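PDB 2YHG: cellulose-binding protein, which probably binds polysaccharide as a whole protein; this fragment, with its nucleoside hydrolase-like domain, may hydrolyse glycosidic bonds in carbohydrate metabolism. Local coordinates for residues N166-S169 against Q170-D174; I157-A160 against V161-V164. All coordinates share one frame; numbering follows the deposited sequence. Where two conformers were deposited one is given.

Contact 1 (N166-S169 against Q170-D174)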
ATOM      1  N   ASN A 166       1.660 -17.278  22.758  1.00 10.45           N
ATOM      2  CA  ASN A 166       1.934 -17.586  24.160  1.00 11.82           C
ATOM      3  C   ASN A 166       0.676 -17.817  24.976  1.00 12.82           C
ATOM      4  O   ASN A 166       0.763 -18.312  26.068  1.00 15.37           O
ATOM      5  CB  ASN A 166       2.742 -16.431  24.792  1.00 13.65           C
ATOM      6  CG  ASN A 166       3.165 -16.693  26.198  1.00 16.76           C
ATOM      7  OD1 ASN A 166       2.826 -15.932  27.117  1.00 24.32           O
ATOM      8  ND2 ASN A 166       4.061 -17.633  26.351  1.00 19.76           N
ATOM      9  N   THR A 167      -0.473 -17.406  24.463  1.00 12.00           N
ATOM     10  CA  THR A 167      -1.698 -17.392  25.253  1.00 12.56           C
ATOM     11  C   THR A 167      -2.876 -18.123  24.635  1.00 13.63           C
ATOM     12  O   THR A 167      -3.907 -18.266  25.319  1.00 16.28           O
ATOM     13  CB  THR A 167      -2.146 -15.956  25.587  1.00 12.88           C
ATOM     14  OG1 THR A 167      -2.368 -15.239  24.361  1.00 13.96           O
ATOM     15  CG2 THR A 167      -1.107 -15.219  26.439  1.00 16.09           C
ATOM     16  N   ARG A 168      -2.780 -18.547  23.381  1.00 12.09           N
ATOM     17  CA  ARG A 168      -3.906 -19.142  22.659  1.00 12.00           C
ATOM     18  C   ARG A 168      -3.551 -20.510  22.125  1.00 12.84           C
ATOM     19  O   ARG A 168      -2.394 -20.941  22.136  1.00 14.19           O
ATOM     20  CB  ARG A 168      -4.388 -18.243  21.514  1.00 12.66           C
ATOM     21  CG  ARG A 168      -4.697 -16.837  21.989  1.00 12.91           C
ATOM     22  CD  ARG A 168      -5.558 -16.084  20.999  1.00 13.50           C
ATOM     23  NE  ARG A 168      -5.625 -14.684  21.352  1.00 13.22           N
ATOM     24  CZ  ARG A 168      -6.131 -13.732  20.561  1.00 12.38           C
ATOM     25  NH1 ARG A 168      -6.567 -14.018  19.359  1.00 13.36           N
ATOM     26  NH2 ARG A 168      -6.123 -12.476  20.962  1.00 14.35           N
ATOM     27  N   SER A 169      -4.564 -21.243  21.701  1.00 13.00           N
ATOM     28  CA  SER A 169      -4.347 -22.562  21.117  1.00 13.40           C
ATOM     29  C   SER A 169      -3.684 -22.462  19.755  1.00 13.10           C
ATOM     30  O   SER A 169      -3.694 -21.386  19.099  1.00 13.05           O
ATOM     31  CB  SER A 169      -5.687 -23.275  20.947  1.00 14.62           C
ATOM     32  OG  SER A 169      -6.427 -22.701  19.885  1.00 15.87           O
ATOM     33  N   GLN A 170      -3.166 -23.585  19.262  1.00 14.60           N
ATOM     34  CA  GLN A 170      -2.619 -23.625  17.924  1.00 14.22           C
ATOM     35  C   GLN A 170      -3.649 -23.177  16.889  1.00 13.54           C
ATOM     36  O   GLN A 170      -3.311 -22.437  15.961  1.00 13.61           O
ATOM     37  CB  GLN A 170      -2.129 -25.024  17.587  1.00 17.11           C
ATOM     38  CG  GLN A 170      -1.444 -25.114  16.241  1.00 16.56           C
ATOM     39  CD  GLN A 170      -0.142 -24.365  16.217  1.00 18.56           C
ATOM     40  OE1 GLN A 170       0.668 -24.447  17.147  1.00 22.54           O
ATOM     41  NE2 GLN A 170       0.067 -23.599  15.158  1.00 19.24           N
ATOM     42  N   ALA A 171      -4.867 -23.688  16.976  1.00 15.10           N
ATOM     43  CA  ALA A 171      -5.895 -23.323  16.010  1.00 15.31           C
ATOM     44  C   ALA A 171      -6.161 -21.817  16.037  1.00 13.73           C
ATOM     45  O   ALA A 171      -6.362 -21.191  14.978  1.00 14.47           O
ATOM     46  CB  ALA A 171      -7.204 -24.090  16.314  1.00 17.50           C
ATOM     47  N   GLN A 172      -6.217 -21.239  17.237  1.00 13.25           N
ATOM     48  CA  GLN A 172      -6.450 -19.794  17.378  1.00 12.85           C
ATOM     49  C   GLN A 172      -5.278 -18.968  16.819  1.00 11.22           C
ATOM     50  O   GLN A 172      -5.487 -17.955  16.157  1.00 11.63           O
ATOM     51  CB  GLN A 172      -6.679 -19.407  18.840  1.00 12.72           C
ATOM     52  CG  GLN A 172      -8.022 -19.869  19.366  1.00 14.38           C
ATOM     53  CD  GLN A 172      -8.178 -19.671  20.840  1.00 16.74           C
ATOM     54  OE1 GLN A 172      -7.271 -19.921  21.629  1.00 16.56           O
ATOM     55  NE2 GLN A 172      -9.385 -19.349  21.237  1.00 25.99           N
ATOM     56  N   LEU A 173      -4.072 -19.469  17.004  1.00 11.51           N
ATOM     57  CA  LEU A 173      -2.886 -18.808  16.427  1.00 10.25           C
ATOM     58  C   LEU A 173      -2.917 -18.891  14.904  1.00 10.73           C
ATOM     59  O   LEU A 173      -2.700 -17.877  14.209  1.00 10.68           O
ATOM     60  CB  LEU A 173      -1.622 -19.474  16.963  1.00 10.07           C
ATOM     61  CG  LEU A 173      -0.318 -19.007  16.327  1.00 10.75           C
ATOM     62  CD1 LEU A 173      -0.057 -17.520  16.567  1.00 12.06           C
ATOM     63  CD2 LEU A 173       0.788 -19.909  16.902  1.00 12.54           C
ATOM     64  N   ASP A 174      -3.283 -20.053  14.366  1.00 11.18           N
ATOM     65  CA  ASP A 174      -3.344 -20.183  12.924  1.00 12.10           C
ATOM     66  C   ASP A 174      -4.391 -19.256  12.348  1.00 11.65           C
ATOM     67  O   ASP A 174      -4.210 -18.673  11.275  1.00 11.73           O
ATOM     68  CB  ASP A 174      -3.634 -21.636  12.527  1.00 15.01           C
ATOM     69  CG  ASP A 174      -2.456 -22.564  12.784  1.00 17.78           C
ATOM     70  OD1 ASP A 174      -1.296 -22.129  12.727  1.00 22.40           O
ATOM     71  OD2 ASP A 174      -2.700 -23.786  12.972  1.00 25.16           O
TER
HETATM   72  O   HOH W   1      -7.283 -16.099  17.243  1.00 18.17           O
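S169 and Q172 reach across the first turn of helix 170-178 and grip each other in a capping box. From the serine side, OG accepts the amide of Q172, with OG and N 3.0 Å apart; chi1 of 73° sets the hydroxyl between its own backbone N and carbonyl carbon, where it meets that amide. In return the glutamine chain, extended beyond CG, runs alongside S169: its CG passes 3.3 Å from S169 OG, and OE1 takes the amide of S169 at 3.0 Å from N, in the carbonyl plane and on a lone pair, with a nearly straight N-H...O angle of 168°. The same OE1 lies 3.3 Å from CB of R168, whose side chain crosses that of Q172 at about a right angle, the guanidinium and amide planes 66° apart. The arginine runs on extended from CG to NE; its NH1 donates to a water lying at the guanidinium edge, and this water donates to Q172 O, while NH2 forms a salt bridge with D139 of helix 129-139. Within the helix itself, Q170 NE2 donates to D174 OD1, four residues on, from above the carboxylate plane. S169 O is already engaged by L173 N, beginning the regular helical bonding. The reciprocal bonds thus satisfy the amides of both S169 and Q172 with side-chain acceptors, at a helix start where backbone carbonyls are lacking.

Contact 2 (I157-A160 against V161-V164)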
ATOM      1  N   ILE A 157       4.749  -5.879  15.601  1.00  5.95           N
ATOM      2  CA  ILE A 157       3.986  -6.976  15.017  1.00  6.36           C
ATOM      3  C   ILE A 157       4.436  -8.291  15.681  1.00  6.42           C
ATOM      4  O   ILE A 157       3.594  -9.139  16.044  1.00  7.02           O
ATOM      5  CB  ILE A 157       4.155  -7.043  13.500  1.00  6.47           C
ATOM      6  CG1 ILE A 157       3.862  -5.702  12.827  1.00  7.66           C
ATOM      7  CG2 ILE A 157       3.235  -8.135  12.939  1.00  7.75           C
ATOM      8  CD1 ILE A 157       4.257  -5.620  11.359  1.00  9.04           C
ATOM      9  N   ALA A 158       5.746  -8.476  15.830  1.00  6.85           N
ATOM     10  CA  ALA A 158       6.256  -9.703  16.462  1.00  6.65           C
ATOM     11  C   ALA A 158       5.750  -9.815  17.914  1.00  6.84           C
ATOM     12  O   ALA A 158       5.410 -10.920  18.326  1.00  7.42           O
ATOM     13  CB  ALA A 158       7.758  -9.755  16.399  1.00  7.46           C
ATOM     14  N   GLN A 159       5.685  -8.719  18.652  1.00  6.56           N
ATOM     15  CA  GLN A 159       5.192  -8.808  20.032  1.00  6.87           C
ATOM     16  C   GLN A 159       3.716  -9.257  20.027  1.00  7.34           C
ATOM     17  O   GLN A 159       3.307 -10.073  20.858  1.00  8.08           O
ATOM     18  CB  GLN A 159       5.331  -7.483  20.760  1.00  6.84           C
ATOM     19  CG  GLN A 159       4.751  -7.489  22.162  1.00  7.75           C
ATOM     20  CD  GLN A 159       5.501  -8.401  23.114  1.00  7.72           C
ATOM     21  OE1 GLN A 159       6.631  -8.786  22.856  1.00  8.39           O
ATOM     22  NE2 GLN A 159       4.865  -8.778  24.247  1.00  9.31           N
ATOM     23  N   ALA A 160       2.921  -8.726  19.106  1.00  7.12           N
ATOM     24  CA  ALA A 160       1.507  -9.120  18.987  1.00  7.67           C
ATOM     25  C   ALA A 160       1.410 -10.628  18.734  1.00  7.97           C
ATOM     26  O   ALA A 160       0.660 -11.345  19.403  1.00  8.50           O
ATOM     27  CB  ALA A 160       0.861  -8.349  17.860  1.00  8.38           C
ATOM     28  N   VAL A 161       2.124 -11.106  17.723  1.00  7.67           N
ATOM     29  CA  VAL A 161       2.067 -12.532  17.374  1.00  8.07           C
ATOM     30  C   VAL A 161       2.622 -13.397  18.513  1.00  8.15           C
ATOM     31  O   VAL A 161       2.043 -14.434  18.842  1.00  8.87           O
ATOM     32  CB  VAL A 161       2.818 -12.782  16.031  1.00  7.82           C
ATOM     33  CG1 VAL A 161       2.972 -14.278  15.779  1.00  9.41           C
ATOM     34  CG2 VAL A 161       2.136 -12.088  14.888  1.00  8.17           C
ATOM     35  N   TRP A 162       3.720 -12.970  19.132  1.00  8.17           N
ATOM     36  CA  TRP A 162       4.298 -13.694  20.240  1.00  9.32           C
ATOM     37  C   TRP A 162       3.280 -13.848  21.367  1.00  8.84           C
ATOM     38  O   TRP A 162       3.135 -14.937  21.949  1.00  9.55           O
ATOM     39  CB  TRP A 162       5.578 -13.008  20.745  1.00  8.71           C
ATOM     40  CG  TRP A 162       6.219 -13.750  21.844  1.00  9.09           C
ATOM     41  CD1 TRP A 162       7.119 -14.775  21.723  1.00 10.63           C
ATOM     42  CD2 TRP A 162       5.966 -13.609  23.233  1.00  9.69           C
ATOM     43  NE1 TRP A 162       7.422 -15.281  22.946  1.00 11.63           N
ATOM     44  CE2 TRP A 162       6.737 -14.584  23.900  1.00 11.09           C
ATOM     45  CE3 TRP A 162       5.158 -12.770  23.978  1.00 11.79           C
ATOM     46  CZ2 TRP A 162       6.699 -14.761  25.276  1.00 13.64           C
ATOM     47  CZ3 TRP A 162       5.114 -12.961  25.350  1.00 14.26           C
ATOM     48  CH2 TRP A 162       5.845 -13.968  25.969  1.00 13.84           C
ATOM     49  N   LYS A 163       2.581 -12.775  21.683  1.00  8.75           N
ATOM     50  CA  LYS A 163       1.613 -12.836  22.767  0.50  9.31           C
ATOM     51  C   LYS A 163       0.479 -13.811  22.416  1.00  9.27           C
ATOM     52  O   LYS A 163       0.055 -14.599  23.264  1.00 10.78           O
ATOM     53  CB  LYS A 163       1.048 -11.447  23.078  0.50  8.88           C
ATOM     54  CG  LYS A 163      -0.097 -11.485  24.122  0.50 10.25           C
ATOM     55  CD  LYS A 163      -0.556 -10.093  24.452  0.50  7.99           C
ATOM     56  CE  LYS A 163      -1.607 -10.082  25.517  0.50 11.07           C
ATOM     57  NZ  LYS A 163      -1.964  -8.665  25.838  0.50 12.28           N
ATOM     58  N   VAL A 164      -0.028 -13.760  21.197  1.00  9.03           N
ATOM     59  CA  VAL A 164      -1.063 -14.692  20.766  1.00  9.78           C
ATOM     60  C   VAL A 164      -0.556 -16.139  20.839  1.00  9.94           C
ATOM     61  O   VAL A 164      -1.242 -17.025  21.398  1.00 10.59           O
ATOM     62  CB  VAL A 164      -1.555 -14.317  19.352  1.00  9.58           C
ATOM     63  CG1 VAL A 164      -2.455 -15.388  18.771  1.00 11.12           C
ATOM     64  CG2 VAL A 164      -2.264 -12.991  19.380  1.00 10.34           C
TER
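Four successive i to i+4 hydrogen bonds join 157-160 to 161-164 as one uninterrupted piece of alpha-helix. V161 N meets I157 O at 3.0 Å with an N-H...O angle of 171°, approaching nearly along the carbonyl direction, whereas the amides of W162, K163 and V164 are tilted out of the planes of the carbonyls they meet on A158, Q159 and A160. Beta-carbons of 161-164 lie near these oxygens, nearest at W162, whose CB is 3.2 Å from A158 O. Both valines turn CG2 back along the helix, anti to their own carbonyl carbon, which brings CG2 of V161 to 3.5 Å from I157 O and CG2 of V164 to 3.4 Å from A160 O. Helix 155-167 follows strand 146-150 of the parallel sheet and leads, by way of helix 170-178, to the adjacent parallel strand 180-185, a beta-alpha-beta crossover that here carries two helices, in the nucleoside hydrolase-like domain. Its faces are covered differently: A158 and V161 pack against helix 190-198, V161 and V164 against helix 170-178, and A160 against I134 and I135 of helix 129-139. Q159 and W162 lie side by side and point the same way, the amide and indole planes 32° apart, with NE2 4.0 Å from CE3. A bend at chi2 (66°) carries the buried glutamine amide to its partners beyond the helix: OE1 accepts from G123 N and NE2 donates to D127 OD1. In the conformer given, K163 is extended beyond CG, and its NZ forms a salt bridge with D127 OD2 and a hydrogen bond with N132 OD1.

Contact 2 takes up most of helix 155-167, and contact 1 follows directly along the chain, where that helix ends and helix 170-178 begins; their centres are 11 Å apart. They meet through L173 and V164, whose CD1 and CG1 atoms are 3.9 Å apart, so the first turn of the second helix packs on the buried face of the first. T167 OG1, hydrogen-bonded to K163 O, adds a polar tie between them. Contact 2 is the nearer to a metal site: the side chain of I157 lies about 13 Å from the bound calcium ion and about 9 Å from that of its ligand W151. Contact 1 is a surface junction away from the known sites.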